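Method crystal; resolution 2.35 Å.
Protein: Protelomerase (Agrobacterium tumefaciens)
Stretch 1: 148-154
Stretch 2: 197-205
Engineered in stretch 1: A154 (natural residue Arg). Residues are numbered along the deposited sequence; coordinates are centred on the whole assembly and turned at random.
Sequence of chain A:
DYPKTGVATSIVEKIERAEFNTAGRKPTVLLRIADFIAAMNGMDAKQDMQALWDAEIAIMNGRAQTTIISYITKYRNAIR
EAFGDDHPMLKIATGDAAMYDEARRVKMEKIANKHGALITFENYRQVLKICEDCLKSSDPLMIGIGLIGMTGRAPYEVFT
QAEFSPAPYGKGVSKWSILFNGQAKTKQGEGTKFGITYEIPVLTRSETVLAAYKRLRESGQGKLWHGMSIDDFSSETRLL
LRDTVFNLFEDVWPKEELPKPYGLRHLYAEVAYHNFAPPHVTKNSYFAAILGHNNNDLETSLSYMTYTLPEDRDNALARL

Stretch 1 (148-154) IGMTGRA
Stretch 2, residues 197-205: TYEIPVLTR

A helix end can pack against a neighbouring strand with little hydrogen bonding between them, and this protelomerase offers a compact example. Residues 148 onward continue a helix begun earlier in the chain. G152 then leaves helical geometry with phi/psi of 81/8, a positive phi that favours glycine, while its N still makes a weak bond to I148 O at 3.1 Å. R153 and A154 are extended (-74/157 and -71/153), and A154, an engineered residue, occupies the N-cap position before the next helix. In the partner, 198-201 form a strand, V202 remains extended (-130/156), L203 turns at -98/8, and T204 extends again at -150/169. The register sets M150 CA 5.2 Å from L203 CA and T151 CA 5.0 Å from V202 CA, so the numbering runs in opposite senses across the contact. Together the stretches bury 395 Å².

A single backbone hydrogen bond links the two, and it is weak: L203 N donates to M150 O over 3.4 Å at 142°. It falls where the strand has ended and the chain turns.

Side-chain contacts, mostly involving methyl groups or sulfur, lie near this link. M150, with chi1 and chi2 both m and chi3 at 100°, gives the largest covered area. Its CE lies 4.0 Å from L203 CB, and its SD rests 3.7 Å from T204 CG2, with T204 in the t rotamer. L203 (m, t) points its CA-to-CB bond toward the first stretch and brings CD1 within 3.8 Å of G149 O. T151, chi1 t, places OG1 3.3 Å from I200 CD1 and 3.9 Å from V202 CG1, V202 being m. These methyl groups cannot accept or donate a hydrogen bond, and the buried OG1 has no polar partner in the model.

The arginine illustrates how a charged group can be held in such a setting. R153 (m, m, chi3 102°, chi4 -178°) folds its guanidinium back on its own chain: NE donates to T151 O at 3.2 Å and 157°, and NH1 reaches T151 O in a weaker bond of 3.3 Å and 146°. I200 (p, t), pointing toward the first stretch, lays CD1 over one guanidinium face, 3.5 Å from R153 NE, where the flat surface accepts apolar contact without blocking in-plane donors. Near the guanidinium plane, Y198 OH approaches R153 NH2 to 3.1 Å, yet the angle is too poor for a hydrogen bond; both atoms are bonded elsewhere in the structure. Y198 reaches this edge with chi1 p and chi2 107°.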

ATOM      1  N   ILE A 148      -3.040 -12.597   2.479  1.00 27.64           N
ATOM      2  CA  ILE A 148      -3.010 -11.293   3.131  1.00 15.90           C
ATOM      3  C   ILE A 148      -3.374 -11.440   4.602  1.00 21.93           C
ATOM      4  O   ILE A 148      -2.744 -10.836   5.471  1.00 28.67           O
ATOM      5  CB  ILE A 148      -3.985 -10.298   2.468  1.00 15.25           C
ATOM      6  CG1 ILE A 148      -3.587 -10.043   1.016  1.00 20.55           C
ATOM      7  CG2 ILE A 148      -4.022  -8.986   3.240  1.00 14.66           C
ATOM      8  CD1 ILE A 148      -4.519  -9.101   0.284  1.00 28.94           C
ATOM      9  N   GLY A 149      -4.387 -12.254   4.877  1.00 22.95           N
ATOM     10  CA  GLY A 149      -4.836 -12.462   6.242  1.00 24.83           C
ATOM     11  C   GLY A 149      -3.837 -13.211   7.105  1.00 29.14           C
ATOM     12  O   GLY A 149      -3.733 -12.958   8.305  1.00 27.81           O
ATOM     13  N   MET A 150      -3.092 -14.127   6.493  1.00 39.50           N
ATOM     14  CA  MET A 150      -2.183 -14.999   7.235  1.00 32.73           C
ATOM     15  C   MET A 150      -0.764 -14.448   7.380  1.00 35.79           C
ATOM     16  O   MET A 150      -0.232 -14.374   8.489  1.00 37.02           O
ATOM     17  CB  MET A 150      -2.141 -16.393   6.604  1.00 24.20           C
ATOM     18  CG  MET A 150      -3.434 -17.193   6.744  1.00 25.26           C
ATOM     19  SD  MET A 150      -3.763 -17.771   8.424  1.00 54.11           S
ATOM     20  CE  MET A 150      -4.948 -16.555   8.997  1.00 20.15           C
ATOM     21  N   THR A 151      -0.145 -14.071   6.265  1.00 43.59           N
ATOM     22  CA  THR A 151       1.236 -13.592   6.301  1.00 46.84           C
ATOM     23  C   THR A 151       1.326 -12.082   6.518  1.00 48.70           C
ATOM     24  O   THR A 151       2.376 -11.564   6.893  1.00 52.19           O
ATOM     25  CB  THR A 151       2.028 -13.992   5.033  1.00 44.45           C
ATOM     26  OG1 THR A 151       3.433 -13.941   5.308  1.00 48.58           O
ATOM     27  CG2 THR A 151       1.709 -13.061   3.880  1.00 40.07           C
ATOM     28  N   GLY A 152       0.224 -11.382   6.272  1.00 31.25           N
ATOM     29  CA  GLY A 152       0.129  -9.968   6.585  1.00 21.41           C
ATOM     30  C   GLY A 152       0.757  -9.011   5.591  1.00 29.58           C
ATOM     31  O   GLY A 152       0.841  -7.813   5.852  1.00 33.87           O
ATOM     32  N   ARG A 153       1.198  -9.527   4.448  1.00 14.89           N
ATOM     33  CA  ARG A 153       1.769  -8.669   3.417  1.00 23.59           C
ATOM     34  C   ARG A 153       0.678  -7.874   2.702  1.00 30.19           C
ATOM     35  O   ARG A 153      -0.490  -8.266   2.698  1.00 32.18           O
ATOM     36  CB  ARG A 153       2.585  -9.486   2.412  1.00 14.24           C
ATOM     37  CG  ARG A 153       3.755 -10.254   3.015  1.00 13.79           C
ATOM     38  CD  ARG A 153       4.605  -9.373   3.917  1.00 19.38           C
ATOM     39  NE  ARG A 153       4.329  -9.606   5.332  1.00 13.13           N
ATOM     40  CZ  ARG A 153       4.912  -8.940   6.323  1.00 13.95           C
ATOM     41  NH1 ARG A 153       4.604  -9.218   7.582  1.00 12.65           N
ATOM     42  NH2 ARG A 153       5.801  -7.993   6.053  1.00 18.08           N
ATOM     43  N   ALA A 154       1.068  -6.755   2.101  1.00 25.56           N
ATOM     44  CA  ALA A 154       0.138  -5.892   1.384  1.00 22.42           C
ATOM     45  C   ALA A 154      -0.317  -6.552   0.086  1.00 27.53           C
ATOM     46  O   ALA A 154       0.406  -7.372  -0.478  1.00 35.16           O
ATOM     47  CB  ALA A 154       0.792  -4.543   1.101  1.00 24.12           C
ATOM     48  N   THR A 197      15.661  -9.689   2.434  1.00 59.57           N
ATOM     49  CA  THR A 197      14.934 -10.885   2.841  1.00 56.23           C
ATOM     50  C   THR A 197      14.964 -11.024   4.358  1.00 49.09           C
ATOM     51  O   THR A 197      16.001 -11.343   4.939  1.00 55.56           O
ATOM     52  CB  THR A 197      15.533 -12.152   2.206  1.00 50.96           C
ATOM     53  OG1 THR A 197      16.906 -12.282   2.598  1.00 60.60           O
ATOM     54  CG2 THR A 197      15.450 -12.078   0.689  1.00 44.33           C
ATOM     55  N   TYR A 198      13.826 -10.779   4.999  1.00 40.33           N
ATOM     56  CA  TYR A 198      13.748 -10.838   6.456  1.00 34.01           C
ATOM     57  C   TYR A 198      12.651 -11.782   6.942  1.00 35.12           C
ATOM     58  O   TYR A 198      11.731 -12.122   6.196  1.00 35.66           O
ATOM     59  CB  TYR A 198      13.572  -9.436   7.051  1.00 35.48           C
ATOM     60  CG  TYR A 198      12.267  -8.754   6.702  1.00 29.47           C
ATOM     61  CD1 TYR A 198      11.261  -8.617   7.647  1.00 20.69           C
ATOM     62  CD2 TYR A 198      12.044  -8.238   5.429  1.00 27.78           C
ATOM     63  CE1 TYR A 198      10.069  -7.990   7.339  1.00 11.42           C
ATOM     64  CE2 TYR A 198      10.853  -7.612   5.110  1.00 28.93           C
ATOM     65  CZ  TYR A 198       9.869  -7.491   6.071  1.00 23.08           C
ATOM     66  OH  TYR A 198       8.683  -6.869   5.760  1.00 29.69           O
ATOM     67  N   GLU A 199      12.760 -12.200   8.199  1.00 35.48           N
ATOM     68  CA  GLU A 199      11.862 -13.201   8.765  1.00 37.17           C
ATOM     69  C   GLU A 199      10.595 -12.578   9.346  1.00 35.98           C
ATOM     70  O   GLU A 199      10.655 -11.602  10.092  1.00 52.09           O
ATOM     71  CB  GLU A 199      12.595 -14.014   9.835  1.00 40.92           C
ATOM     72  CG  GLU A 199      11.860 -15.261  10.296  1.00 43.84           C
ATOM     73  CD  GLU A 199      12.686 -16.100  11.254  1.00 52.03           C
ATOM     74  OE1 GLU A 199      13.124 -17.202  10.858  1.00 61.74           O
ATOM     75  OE2 GLU A 199      12.899 -15.658  12.402  1.00 51.64           O
ATOM     76  N   ILE A 200       9.448 -13.154   8.994  1.00 30.32           N
ATOM     77  CA  ILE A 200       8.157 -12.677   9.477  1.00 35.13           C
ATOM     78  C   ILE A 200       7.339 -13.821  10.072  1.00 39.32           C
ATOM     79  O   ILE A 200       7.467 -14.967   9.645  1.00 41.41           O
ATOM     80  CB  ILE A 200       7.340 -12.017   8.347  1.00 27.74           C
ATOM     81  CG1 ILE A 200       7.156 -12.989   7.179  1.00 26.54           C
ATOM     82  CG2 ILE A 200       8.011 -10.740   7.879  1.00 28.72           C
ATOM     83  CD1 ILE A 200       6.251 -12.466   6.086  1.00 27.45           C
ATOM     84  N   PRO A 201       6.499 -13.515  11.071  1.00 40.64           N
ATOM     85  CA  PRO A 201       5.629 -14.537  11.660  1.00 38.95           C
ATOM     86  C   PRO A 201       4.423 -14.826  10.774  1.00 36.73           C
ATOM     87  O   PRO A 201       4.036 -13.989   9.960  1.00 22.30           O
ATOM     88  CB  PRO A 201       5.170 -13.885  12.965  1.00 37.60           C
ATOM     89  CG  PRO A 201       5.204 -12.426  12.676  1.00 34.66           C
ATOM     90  CD  PRO A 201       6.391 -12.226  11.777  1.00 40.50           C
ATOM     91  N   VAL A 202       3.841 -16.010  10.937  1.00 32.38           N
ATOM     92  CA  VAL A 202       2.621 -16.377  10.228  1.00 29.88           C
ATOM     93  C   VAL A 202       1.580 -16.917  11.203  1.00 32.46           C
ATOM     94  O   VAL A 202       1.920 -17.409  12.279  1.00 26.30           O
ATOM     95  CB  VAL A 202       2.889 -17.419   9.126  1.00 20.96           C
ATOM     96  CG1 VAL A 202       3.594 -16.770   7.948  1.00 18.31           C
ATOM     97  CG2 VAL A 202       3.708 -18.573   9.671  1.00 23.06           C
ATOM     98  N   LEU A 203       0.310 -16.822  10.822  1.00 20.45           N
ATOM     99  CA  LEU A 203      -0.787 -17.162  11.724  1.00 25.24           C
ATOM    100  C   LEU A 203      -1.330 -18.571  11.490  1.00 37.29           C
ATOM    101  O   LEU A 203      -2.344 -18.961  12.065  1.00 45.10           O
ATOM    102  CB  LEU A 203      -1.901 -16.117  11.621  1.00 21.61           C
ATOM    103  CG  LEU A 203      -1.421 -14.685  11.883  1.00 20.13           C
ATOM    104  CD1 LEU A 203      -2.576 -13.701  11.834  1.00 23.63           C
ATOM    105  CD2 LEU A 203      -0.695 -14.602  13.216  1.00 14.73           C
ATOM    106  N   THR A 204      -0.644 -19.324  10.639  1.00 36.75           N
ATOM    107  CA  THR A 204      -0.917 -20.745  10.460  1.00 31.38           C
ATOM    108  C   THR A 204       0.392 -21.423  10.071  1.00 34.00           C
ATOM    109  O   THR A 204       1.368 -20.740   9.765  1.00 39.10           O
ATOM    110  CB  THR A 204      -1.992 -21.000   9.384  1.00 33.99           C
ATOM    111  OG1 THR A 204      -2.406 -22.372   9.430  1.00 45.74           O
ATOM    112  CG2 THR A 204      -1.453 -20.681   8.002  1.00 30.65           C
ATOM    113  N   ARG A 205       0.419 -22.752  10.086  1.00 34.64           N
ATOM    114  CA  ARG A 205       1.659 -23.482   9.817  1.00 36.73           C
ATOM    115  C   ARG A 205       2.276 -23.136   8.462  1.00 29.93           C
ATOM    116  O   ARG A 205       1.573 -23.001   7.461  1.00 28.63           O
ATOM    117  CB  ARG A 205       1.468 -24.993   9.973  1.00 52.05           C
ATOM    118  CG  ARG A 205       0.069 -25.497   9.667  1.00 64.60           C
ATOM    119  CD  ARG A 205      -0.114 -26.901  10.218  1.00 79.90           C
ATOM    120  NE  ARG A 205      -1.468 -27.411  10.023  1.00 90.74           N
ATOM    121  CZ  ARG A 205      -1.815 -28.257   9.059  1.00 93.80           C
ATOM    122  NH1 ARG A 205      -0.908 -28.692   8.197  1.00 90.83           N
ATOM    123  NH2 ARG A 205      -3.071 -28.671   8.960  1.00 94.62           N
TER